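Local coordinates for pheromone response PrgU-like domain-containing protein (PDB 2GMQ) that is of unknown function but belongs to the PrgU-like family and may take part in the plasmid-borne pheromone response of Enterococcus faecalis, at residues M45-Y49 / N50-T54. Residues are numbered along the deposited sequence; the frame is centred on the assembly and turned at random.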
loop_
_atom_site.group_PDB
_atom_site.type_symbol
_atom_site.label_atom_id
_atom_site.label_comp_id
_atom_site.label_asym_id
_atom_site.label_seq_id
_atom_site.Cartn_x
_atom_site.Cartn_y
_atom_site.Cartn_z
HETATM N N MSE A 45 14.886 -1.236 -10.926
HETATM C CA MSE A 45 15.623 -0.052 -11.325
HETATM C C MSE A 45 16.646 0.314 -10.268
HETATM O O MSE A 45 17.786 0.566 -10.592
HETATM C CB MSE A 45 14.685 1.110 -11.603
HETATM C CG MSE A 45 15.437 2.314 -12.163
HETATM SE SE MSE A 45 16.173 2.053 -14.010
HETATM C CE MSE A 45 14.506 2.439 -14.985
ATOM N N GLU A 46 16.258 0.306 -9.003
ATOM C CA GLU A 46 17.227 0.486 -7.938
ATOM C C GLU A 46 18.395 -0.500 -8.059
ATOM O O GLU A 46 19.521 -0.043 -7.946
ATOM C CB GLU A 46 16.502 0.338 -6.573
ATOM C CG GLU A 46 17.304 0.843 -5.415
ATOM C CD GLU A 46 16.983 -0.006 -4.182
ATOM O OE1 GLU A 46 16.189 0.517 -3.381
ATOM O OE2 GLU A 46 17.542 -1.140 -4.062
HETATM N N MSE A 47 18.147 -1.820 -8.266
HETATM C CA MSE A 47 19.180 -2.819 -8.304
HETATM C C MSE A 47 20.046 -2.551 -9.542
HETATM O O MSE A 47 21.286 -2.773 -9.469
HETATM C CB MSE A 47 18.578 -4.219 -8.380
HETATM C CG MSE A 47 17.820 -4.495 -7.114
HETATM SE SE MSE A 47 17.213 -6.361 -7.335
HETATM C CE MSE A 47 17.036 -6.846 -5.393
ATOM N N TRP A 48 19.436 -2.024 -10.621
ATOM C CA TRP A 48 20.206 -1.669 -11.786
ATOM C C TRP A 48 21.257 -0.565 -11.495
ATOM O O TRP A 48 22.423 -0.671 -11.877
ATOM C CB TRP A 48 19.271 -1.249 -12.909
ATOM C CG TRP A 48 20.027 -1.046 -14.076
ATOM C CD1 TRP A 48 20.662 -1.992 -14.811
ATOM C CD2 TRP A 48 20.346 0.207 -14.643
ATOM N NE1 TRP A 48 21.354 -1.412 -15.830
ATOM C CE2 TRP A 48 21.158 -0.049 -15.774
ATOM C CE3 TRP A 48 19.991 1.533 -14.337
ATOM C CZ2 TRP A 48 21.658 0.979 -16.592
ATOM C CZ3 TRP A 48 20.480 2.566 -15.175
ATOM C CH2 TRP A 48 21.301 2.272 -16.284
ATOM N N TYR A 49 20.847 0.486 -10.792
ATOM C CA TYR A 49 21.763 1.580 -10.484
ATOM C C TYR A 49 22.871 1.062 -9.560
ATOM O O TYR A 49 24.032 1.493 -9.760
ATOM C CB TYR A 49 21.091 2.784 -9.839
ATOM C CG TYR A 49 20.331 3.655 -10.799
ATOM C CD1 TYR A 49 21.014 4.532 -11.627
ATOM C CD2 TYR A 49 18.949 3.582 -10.923
ATOM C CE1 TYR A 49 20.306 5.365 -12.501
ATOM C CE2 TYR A 49 18.234 4.409 -11.796
ATOM C CZ TYR A 49 18.932 5.276 -12.598
ATOM O OH TYR A 49 18.326 6.154 -13.481
ATOM N N ASN A 50 22.519 0.168 -8.617
ATOM C CA ASN A 50 23.460 -0.322 -7.631
ATOM C C ASN A 50 24.268 -1.530 -8.113
ATOM O O ASN A 50 25.195 -1.937 -7.408
ATOM C CB ASN A 50 22.793 -0.675 -6.280
ATOM C CG ASN A 50 22.201 0.549 -5.570
ATOM O OD1 ASN A 50 22.738 1.674 -5.677
ATOM N ND2 ASN A 50 21.123 0.322 -4.798
ATOM N N LYS A 51 23.860 -2.137 -9.224
ATOM C CA LYS A 51 24.441 -3.397 -9.666
ATOM C C LYS A 51 24.316 -4.502 -8.592
ATOM O O LYS A 51 25.186 -5.370 -8.423
ATOM C CB LYS A 51 25.905 -3.091 -10.104
ATOM C CG LYS A 51 26.056 -1.921 -11.065
ATOM C CD LYS A 51 25.271 -2.203 -12.334
ATOM C CE LYS A 51 25.230 -1.018 -13.378
ATOM N NZ LYS A 51 24.850 0.406 -12.947
ATOM N N GLN A 52 23.199 -4.472 -7.860
ATOM C CA GLN A 52 23.006 -5.407 -6.757
ATOM C C GLN A 52 22.792 -6.790 -7.349
ATOM O O GLN A 52 23.434 -7.759 -6.932
ATOM C CB GLN A 52 21.861 -4.952 -5.872
ATOM C CG GLN A 52 21.687 -6.034 -4.803
ATOM C CD GLN A 52 20.772 -5.591 -3.726
ATOM O OE1 GLN A 52 19.900 -4.801 -3.952
ATOM N NE2 GLN A 52 20.992 -6.114 -2.517
ATOM N N ILE A 53 21.962 -6.870 -8.384
ATOM C CA ILE A 53 21.836 -8.049 -9.206
ATOM C C ILE A 53 21.984 -7.551 -10.615
ATOM O O ILE A 53 21.462 -6.446 -10.956
ATOM C CB ILE A 53 20.469 -8.749 -9.059
ATOM C CG1 ILE A 53 20.232 -9.107 -7.577
ATOM C CG2 ILE A 53 20.407 -10.088 -9.878
ATOM C CD1 ILE A 53 18.850 -9.651 -7.310
ATOM N N THR A 54 22.727 -8.313 -11.395
ATOM C CA THR A 54 23.025 -7.927 -12.779
ATOM C C THR A 54 22.920 -9.118 -13.680
ATOM O O THR A 54 22.974 -10.243 -13.222
ATOM C CB THR A 54 24.482 -7.436 -12.922
ATOM O OG1 THR A 54 25.387 -8.512 -12.614
ATOM C CG2 THR A 54 24.764 -6.168 -12.116
HETATM O O HOH W 1 19.937 -2.150 -4.867
#
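Gln52 N donates to Met47 O at 3.0 Å, the long bond of a Schellman motif that ends helix 41-50. Its second bond, Lys51 N to Trp48 O, is weak at 3.4 Å. Lys51 is the C-prime residue, with phi 57°. Just before it, Asn50 N still makes a regular helical bond to Glu46 O.

The Lys51 side chain folds back over the helix end. Bends at chi2 (-60°) and chi4 (-50°) bring Lys51 NZ to 2.9 Å from Trp48 O. In one of two Trp48 conformers, Lys51 NZ also lies over the face of the five-membered ring, a cation-pi contact 4.8 Å from the centroid. The charge probably also suits the carbonyl-rich C-terminal end of the helix.

Apolar packing falls to Met47, a selenomethionine, and Ile53. They run side by side, and Met47 SE meets Ile53 CD1 at 3.7 Å. Ile18 and Ile16 of strand 15-19 touch this pair.

Polar ends gather at the subunit interface. Glu46 forms salt bridges with Arg43 of its own chain and of the second subunit, where Gln19 N and Ala17 N bind Glu46 OE1 and Asn50 OD1. Arg43 of the same chain also binds Gln52 OE1. One water accepts from Asn50 ND2 and donates to Glu46 OE2 and Gln52 OE1, the last at 2.8 Å.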